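Long-range contacts in HpcH/HpaI aldolase/citrate lyase family protein (Burkholderia cenocepacia, PDB 4MF4), which belongs to the HpcH/HpaI aldolase/citrate lyase family and folds as a closed barrel of eight parallel strands, a TIM-type beta/alpha barrel: residues C108-D113 and S167-D172; D114-V119 and A178-V183; L121-S126 and V159-Q164. One frame throughout, in Å; residues are numbered along the deposited sequence.

Contact 1: C108-D113 and S167-D172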
loop_
_atom_site.group_PDB
_atom_site.type_symbol
_atom_site.label_atom_id
_atom_site.label_comp_id
_atom_site.label_asym_id
_atom_site.label_seq_id
_atom_site.Cartn_x
_atom_site.Cartn_y
_atom_site.Cartn_z
ATOM N N CYS A 108 21.677 9.177 18.435
ATOM C CA CYS A 108 22.087 10.515 18.866
ATOM C C CYS A 108 21.859 10.813 20.358
ATOM O O CYS A 108 21.261 11.843 20.680
ATOM C CB CYS A 108 21.256 11.592 18.117
ATOM S SG CYS A 108 21.140 11.535 16.314
ATOM N N ILE A 109 22.316 9.964 21.267
ATOM C CA ILE A 109 22.150 10.276 22.698
ATOM C C ILE A 109 23.495 10.851 23.161
ATOM O O ILE A 109 24.503 10.145 23.118
ATOM C CB ILE A 109 21.790 9.025 23.530
ATOM C CG1 ILE A 109 20.396 8.490 23.165
ATOM C CG2 ILE A 109 21.900 9.304 25.020
ATOM C CD1 ILE A 109 19.229 9.365 23.554
ATOM N N GLU A 110 23.506 12.103 23.610
ATOM C CA GLU A 110 24.764 12.780 23.920
ATOM C C GLU A 110 24.980 13.182 25.359
ATOM O O GLU A 110 26.112 13.472 25.745
ATOM C CB GLU A 110 24.848 14.023 23.070
ATOM C CG GLU A 110 24.689 13.703 21.606
ATOM C CD GLU A 110 25.091 14.876 20.748
ATOM O OE1 GLU A 110 26.153 14.821 20.112
ATOM O OE2 GLU A 110 24.345 15.879 20.768
ATOM N N THR A 111 23.907 13.243 26.146
ATOM C CA THR A 111 24.004 13.625 27.547
ATOM C C THR A 111 23.180 12.703 28.434
ATOM O O THR A 111 22.297 12.023 27.968
ATOM C CB THR A 111 23.471 15.052 27.748
ATOM O OG1 THR A 111 22.084 15.078 27.410
ATOM C CG2 THR A 111 24.222 16.062 26.830
ATOM N N PRO A 112 23.457 12.702 29.740
ATOM C CA PRO A 112 22.644 11.867 30.557
ATOM C C PRO A 112 21.205 12.397 30.583
ATOM O O PRO A 112 20.317 11.604 30.711
ATOM C CB PRO A 112 23.324 11.926 31.938
ATOM C CG PRO A 112 24.260 13.068 31.892
ATOM C CD PRO A 112 24.633 13.225 30.453
ATOM N N ASP A 113 20.985 13.704 30.422
ATOM C CA ASP A 113 19.589 14.230 30.257
ATOM C C ASP A 113 18.876 13.658 29.049
ATOM O O ASP A 113 17.748 13.298 29.167
ATOM C CB ASP A 113 19.518 15.763 30.219
ATOM C CG ASP A 113 19.689 16.368 31.589
ATOM O OD1 ASP A 113 19.814 15.586 32.555
ATOM O OD2 ASP A 113 19.701 17.614 31.722
ATOM N N SER A 167 28.706 10.545 19.253
ATOM C CA SER A 167 29.236 11.866 19.157
ATOM C C SER A 167 30.359 12.035 20.147
ATOM O O SER A 167 30.472 11.280 21.118
ATOM C CB SER A 167 28.127 12.808 19.559
ATOM O OG SER A 167 27.610 12.338 20.803
ATOM N N ALA A 168 31.131 13.089 19.984
ATOM C CA ALA A 168 32.216 13.372 20.903
ATOM C C ALA A 168 31.746 13.843 22.294
ATOM O O ALA A 168 32.357 13.552 23.339
ATOM C CB ALA A 168 33.106 14.420 20.294
ATOM N N ARG A 169 30.677 14.619 22.318
ATOM C CA ARG A 169 30.107 15.037 23.594
ATOM C C ARG A 169 29.570 13.790 24.311
ATOM O O ARG A 169 29.699 13.641 25.517
ATOM C CB ARG A 169 28.967 16.050 23.387
ATOM C CG ARG A 169 28.158 16.300 24.659
ATOM C CD ARG A 169 27.195 17.442 24.482
ATOM N NE ARG A 169 26.466 17.358 23.212
ATOM C CZ ARG A 169 25.695 18.331 22.731
ATOM N NH1 ARG A 169 25.572 19.474 23.403
ATOM N NH2 ARG A 169 25.047 18.174 21.571
ATOM N N GLY A 170 28.952 12.912 23.551
ATOM C CA GLY A 170 28.387 11.674 24.117
ATOM C C GLY A 170 29.469 10.813 24.731
ATOM O O GLY A 170 29.281 10.233 25.793
ATOM N N VAL A 171 30.613 10.728 24.053
ATOM C CA VAL A 171 31.727 9.971 24.598
ATOM C C VAL A 171 32.220 10.593 25.916
ATOM O O VAL A 171 32.464 9.861 26.878
ATOM C CB VAL A 171 32.882 9.773 23.597
ATOM C CG1 VAL A 171 34.001 8.996 24.269
ATOM C CG2 VAL A 171 32.408 8.987 22.363
ATOM N N ASP A 172 32.288 11.921 25.991
ATOM C CA ASP A 172 32.727 12.583 27.231
ATOM C C ASP A 172 31.743 12.333 28.383
ATOM O O ASP A 172 32.141 12.300 29.543
ATOM C CB ASP A 172 32.895 14.089 27.025
ATOM C CG ASP A 172 34.025 14.427 26.068
ATOM O OD1 ASP A 172 35.166 13.937 26.257
ATOM O OD2 ASP A 172 33.773 15.198 25.125
#
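Glu110 sets its CG anti to its own carbonyl carbon (chi1 -55°) and then runs out extended, while Arg169 leaves helix 168-172 with CG anti to the backbone N and bends at chi3 (46°). The two chains therefore cross at about a right angle, with carboxylate and guanidinium planes 81° apart. Their salt bridge is short and one-armed: Arg169 NH2 donates to Glu110 OE2 at 2.5 Å, coming from above the carboxylate plane. Thr111 runs alongside the arginine stem, its CG2 4.0 Å from Arg169 CD. Both segments belong to loop-to-helix junctions that follow neighbouring strands of the beta/alpha barrel, 103-106 and 160-165. Each junction has a hydroxyl residue at its N-cap, whose oxygen can take up a helix-end N-H: Ser167 OG accepts from Gly170 N at 3.1 Å, and Thr111 OG1 is bonded to Asp114 N. Asp114 in turn grips Glu110 N through OD2. Glycine suits position 170, where a side chain would crowd Ser167 OG; without one, Gly170 CA approaches Glu110 CA to 3.8 Å and makes a CA-H...O contact of 3.3 Å with Glu110 O.

Contact 2: D114-V119 and A178-V183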
loop_
_atom_site.group_PDB
_atom_site.type_symbol
_atom_site.label_atom_id
_atom_site.label_comp_id
_atom_site.label_asym_id
_atom_site.label_seq_id
_atom_site.Cartn_x
_atom_site.Cartn_y
_atom_site.Cartn_z
ATOM N N ASP A 114 19.540 13.553 27.911
ATOM C CA ASP A 114 18.957 12.896 26.754
ATOM C C ASP A 114 18.540 11.450 27.074
ATOM O O ASP A 114 17.494 11.007 26.678
ATOM C CB ASP A 114 19.988 12.799 25.593
ATOM C CG ASP A 114 20.345 14.152 24.957
ATOM O OD1 ASP A 114 19.687 15.169 25.225
ATOM O OD2 ASP A 114 21.329 14.179 24.213
ATOM N N ALA A 115 19.433 10.702 27.713
ATOM C CA ALA A 115 19.204 9.289 28.051
ATOM C C ALA A 115 18.025 9.146 29.014
ATOM O O ALA A 115 17.125 8.323 28.792
ATOM C CB ALA A 115 20.471 8.691 28.676
ATOM N N ALA A 116 18.022 9.962 30.070
ATOM C CA ALA A 116 16.895 9.993 31.023
ATOM C C ALA A 116 15.556 10.335 30.332
ATOM O O ALA A 116 14.545 9.744 30.638
ATOM C CB ALA A 116 17.168 11.006 32.133
ATOM N N HIS A 117 15.559 11.292 29.423
ATOM C CA HIS A 117 14.327 11.666 28.678
ATOM C C HIS A 117 13.836 10.476 27.825
ATOM O O HIS A 117 12.680 10.132 27.835
ATOM C CB HIS A 117 14.568 12.918 27.837
ATOM C CG HIS A 117 13.352 13.369 27.086
ATOM N ND1 HIS A 117 13.296 13.424 25.713
ATOM C CD2 HIS A 117 12.122 13.725 27.521
ATOM C CE1 HIS A 117 12.102 13.846 25.331
ATOM N NE2 HIS A 117 11.365 14.018 26.410
ATOM N N ALA A 118 14.752 9.792 27.169
ATOM C CA ALA A 118 14.463 8.644 26.335
ATOM C C ALA A 118 13.785 7.575 27.161
ATOM O O ALA A 118 12.726 7.072 26.790
ATOM C CB ALA A 118 15.760 8.122 25.705
ATOM N N VAL A 119 14.318 7.322 28.345
ATOM C CA VAL A 119 13.699 6.381 29.278
ATOM C C VAL A 119 12.308 6.796 29.716
ATOM O O VAL A 119 11.418 5.968 29.694
ATOM C CB VAL A 119 14.570 6.131 30.552
ATOM C CG1 VAL A 119 13.830 5.272 31.590
ATOM C CG2 VAL A 119 15.863 5.430 30.180
ATOM N N ALA A 178 25.810 5.865 31.109
ATOM C CA ALA A 178 25.739 4.484 31.588
ATOM C C ALA A 178 25.071 4.335 32.958
ATOM O O ALA A 178 24.384 3.343 33.199
ATOM C CB ALA A 178 27.119 3.900 31.638
ATOM N N ALA A 179 25.277 5.309 33.835
ATOM C CA ALA A 179 24.702 5.276 35.190
ATOM C C ALA A 179 23.255 5.750 35.224
ATOM O O ALA A 179 22.619 5.702 36.276
ATOM C CB ALA A 179 25.526 6.123 36.130
ATOM N N THR A 180 22.705 6.182 34.086
ATOM C CA THR A 180 21.285 6.589 34.032
ATOM C C THR A 180 20.362 5.379 34.226
ATOM O O THR A 180 20.384 4.417 33.417
ATOM C CB THR A 180 20.946 7.273 32.690
ATOM O OG1 THR A 180 21.725 8.463 32.554
ATOM C CG2 THR A 180 19.485 7.638 32.581
ATOM N N PRO A 181 19.511 5.414 35.280
ATOM C CA PRO A 181 18.621 4.260 35.475
ATOM C C PRO A 181 17.704 4.030 34.266
ATOM O O PRO A 181 17.191 4.967 33.657
ATOM C CB PRO A 181 17.810 4.652 36.721
ATOM C CG PRO A 181 18.716 5.549 37.487
ATOM C CD PRO A 181 19.441 6.349 36.429
ATOM N N GLY A 182 17.505 2.780 33.900
ATOM C CA GLY A 182 16.714 2.481 32.718
ATOM C C GLY A 182 17.476 2.344 31.405
ATOM O O GLY A 182 16.886 1.945 30.402
ATOM N N VAL A 183 18.765 2.677 31.382
ATOM C CA VAL A 183 19.620 2.432 30.212
ATOM C C VAL A 183 20.097 0.981 30.269
ATOM O O VAL A 183 20.853 0.609 31.158
ATOM C CB VAL A 183 20.841 3.387 30.165
ATOM C CG1 VAL A 183 21.900 2.912 29.157
ATOM C CG2 VAL A 183 20.375 4.777 29.823
#
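Val119 reaches over the loop with both methyls: CG2 sits 3.6 Å from Gly182 O, and CG1 lies 4.0 Å from Pro181 O. One turn back along the helix, Thr180 CG2 presses on the backbone of Ala116, 3.7 Å from Ala116 N, and Ala115 CB meets Val183 CG2 at 4.1 Å. Alanine suits both of these helix positions, because a single methyl lets the loop come close to the helix backbone. The helix, 112-121, belongs to the outer layer of the beta/alpha barrel, and the loop leads from helix 174-178 into barrel strand 185-188. Further out, the loop is shaped by a type II beta turn from Thr180 to Val183, closed by a hydrogen bond from Val183 N to Thr180 O, 3.1 Å. Pro181 and Gly182 fill its two central places well: the proline ring fixes phi near -60°, and glycine accepts the positive phi of 92° while leaving room for Val119 CG1. Thr180 is itself anchored. With chi1 at -62°, its CG2 is anti to the backbone N and directed at the helix, whereas OG1 stays beside the N and hydrogen-bonds to Arg176 O.

Contact 3: L121-S126 and V159-Q164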
loop_
_atom_site.group_PDB
_atom_site.type_symbol
_atom_site.label_atom_id
_atom_site.label_comp_id
_atom_site.label_asym_id
_atom_site.label_seq_id
_atom_site.Cartn_x
_atom_site.Cartn_y
_atom_site.Cartn_z
ATOM N N LEU A 121 10.121 8.547 28.256
ATOM C CA LEU A 121 9.200 8.412 27.145
ATOM C C LEU A 121 8.719 6.988 27.010
ATOM O O LEU A 121 7.641 6.778 26.465
ATOM C CB LEU A 121 9.790 8.875 25.820
ATOM C CG LEU A 121 10.094 10.358 25.625
ATOM C CD1 LEU A 121 10.706 10.499 24.237
ATOM C CD2 LEU A 121 8.892 11.285 25.744
ATOM N N THR A 122 9.452 6.028 27.549
ATOM C CA THR A 122 9.046 4.611 27.503
ATOM C C THR A 122 8.313 4.054 28.718
ATOM O O THR A 122 7.898 2.877 28.691
ATOM C CB THR A 122 10.249 3.667 27.216
ATOM O OG1 THR A 122 11.061 3.509 28.394
ATOM C CG2 THR A 122 11.052 4.176 26.066
ATOM N N ARG A 123 8.095 4.895 29.740
ATOM C CA ARG A 123 7.523 4.448 31.007
ATOM C C ARG A 123 6.144 5.083 31.284
ATOM O O ARG A 123 5.979 6.273 31.192
ATOM C CB ARG A 123 8.451 4.791 32.176
ATOM C CG ARG A 123 9.822 4.086 32.181
ATOM C CD ARG A 123 9.690 2.588 31.987
ATOM N NE ARG A 123 10.848 1.813 32.420
ATOM C CZ ARG A 123 11.839 1.378 31.638
ATOM N NH1 ARG A 123 11.897 1.649 30.340
ATOM N NH2 ARG A 123 12.808 0.643 32.175
ATOM N N PHE A 124 5.168 4.243 31.597
ATOM C CA PHE A 124 3.956 4.686 32.246
ATOM C C PHE A 124 4.267 5.286 33.625
ATOM O O PHE A 124 5.064 4.722 34.373
ATOM C CB PHE A 124 3.036 3.509 32.438
ATOM C CG PHE A 124 2.452 2.974 31.159
ATOM C CD1 PHE A 124 1.912 3.819 30.225
ATOM C CD2 PHE A 124 2.406 1.599 30.939
ATOM C CE1 PHE A 124 1.335 3.310 29.070
ATOM C CE2 PHE A 124 1.842 1.086 29.804
ATOM C CZ PHE A 124 1.317 1.939 28.852
ATOM N N PRO A 125 3.634 6.416 33.973
ATOM C CA PRO A 125 3.874 6.936 35.332
ATOM C C PRO A 125 3.501 5.900 36.419
ATOM O O PRO A 125 2.411 5.342 36.404
ATOM C CB PRO A 125 2.985 8.180 35.418
ATOM C CG PRO A 125 2.384 8.389 34.086
ATOM C CD PRO A 125 2.647 7.198 33.217
ATOM N N SER A 126 4.409 5.644 37.340
ATOM C CA SER A 126 4.217 4.599 38.321
ATOM C C SER A 126 5.169 4.818 39.496
ATOM O O SER A 126 6.046 5.690 39.434
ATOM C CB SER A 126 4.542 3.302 37.628
ATOM O OG SER A 126 5.884 3.349 37.176
ATOM N N VAL A 159 10.019 -3.288 28.991
ATOM C CA VAL A 159 10.572 -2.372 27.980
ATOM C C VAL A 159 12.058 -2.149 28.213
ATOM O O VAL A 159 12.483 -1.797 29.323
ATOM C CB VAL A 159 9.858 -1.012 27.983
ATOM C CG1 VAL A 159 10.488 -0.087 26.958
ATOM C CG2 VAL A 159 8.397 -1.181 27.652
ATOM N N ALA A 160 12.859 -2.391 27.181
ATOM C CA ALA A 160 14.289 -2.143 27.223
ATOM C C ALA A 160 14.717 -0.960 26.367
ATOM O O ALA A 160 14.169 -0.729 25.302
ATOM C CB ALA A 160 15.036 -3.387 26.800
ATOM N N VAL A 161 15.688 -0.199 26.872
ATOM C CA VAL A 161 16.166 1.000 26.208
ATOM C C VAL A 161 17.656 0.836 25.876
ATOM O O VAL A 161 18.488 0.559 26.740
ATOM C CB VAL A 161 15.936 2.253 27.059
ATOM C CG1 VAL A 161 16.601 3.491 26.449
ATOM C CG2 VAL A 161 14.452 2.486 27.314
ATOM N N ILE A 162 17.959 1.023 24.604
ATOM C CA ILE A 162 19.317 1.048 24.058
ATOM C C ILE A 162 19.601 2.480 23.567
ATOM O O ILE A 162 18.827 3.052 22.750
ATOM C CB ILE A 162 19.477 0.101 22.854
ATOM C CG1 ILE A 162 19.022 -1.313 23.205
ATOM C CG2 ILE A 162 20.934 0.089 22.391
ATOM C CD1 ILE A 162 18.980 -2.291 22.046
ATOM N N VAL A 163 20.692 3.064 24.071
ATOM C CA VAL A 163 21.094 4.428 23.679
ATOM C C VAL A 163 22.320 4.367 22.761
ATOM O O VAL A 163 23.324 3.728 23.083
ATOM C CB VAL A 163 21.346 5.334 24.886
ATOM C CG1 VAL A 163 20.041 5.510 25.648
ATOM C CG2 VAL A 163 22.417 4.813 25.835
ATOM N N GLN A 164 22.223 5.018 21.619
ATOM C CA GLN A 164 23.316 5.019 20.707
ATOM C C GLN A 164 24.236 6.187 21.066
ATOM O O GLN A 164 23.791 7.328 21.148
ATOM C CB GLN A 164 22.787 5.082 19.271
ATOM C CG GLN A 164 23.849 4.837 18.245
ATOM C CD GLN A 164 23.288 4.518 16.828
ATOM O OE1 GLN A 164 22.077 4.452 16.599
ATOM N NE2 GLN A 164 24.189 4.374 15.885
#
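Strand 103-106, helix 112-121 and strand 160-165 make up one beta-alpha-beta crossover of the barrel, and this contact joins the exit of that helix to the start of the next parallel strand. Its tightly packed part centres on Thr122, which crosses the two valines obliquely. It meets Val159 with its CB, 3.8 Å from Val159 CG1, and Val161 with both hydroxyl and methyl: Thr122 OG1 is 3.7 Å from Val161 CG2, and Thr122 CG2 is 4.0 Å from Val161 CG2. Val159 and Val161, two residues apart on an extended chain, both point their CB toward the loop, Val159 touching it with CG1 and Val161 with CG2; beta-branched residues suit such extended backbone. Threonine does double duty here. Its OG1 sits between the backbone N and carbonyl carbon (chi1 76°) and hydrogen-bonds to Val119 O, which ties the buried hydroxyl back to the end of the helix. Arg123 bends at chi2 (-50°) and brings its guanidinium alongside Val159 and Val161, turned obliquely to both. Arg123 NH1 stands 3.6 Å from Val159 O, touching without a hydrogen bond. Val159 O has its hydrogen bond from Lys17 NZ instead, so two cationic groups lie near one carbonyl, which may polarise it. The loose side comes later: Pro125 and Ser126, partly open to solvent, do not touch 159-164, and Phe124 and Pro125 pack on Leu200 and Ala195 of a neighbouring subunit. Thr122 steadies one arm of the arginine head: Arg123 NH1 donates to Thr122 OG1, which lies in the guanidinium plane, at 2.8 Å with an N-H...O angle of 136°.

How the contacts relate
Contact 3 is the fully buried member of the set, whereas contacts 1 and 2 are partly buried and contact 1 carries the exposed charge. Helix 112-121 unites them: its N-terminal end serves contact 1, its middle contact 2, and the loop after it contact 3. The chemistry changes along it, from salt bridge and helix capping, through methyls laid on a turn, to valines packed under a threonine. Contacts 2 and 3 abut, Gly182 O lying 3.5 Å from Val161 CB. Contacts 1 and 3 are joined just past the end of strand 103-106, where Ile109 N and Gln164 O, 3.0 Å apart, probably hydrogen-bond. Contact 3 is nested within the chain loops closed by the other two.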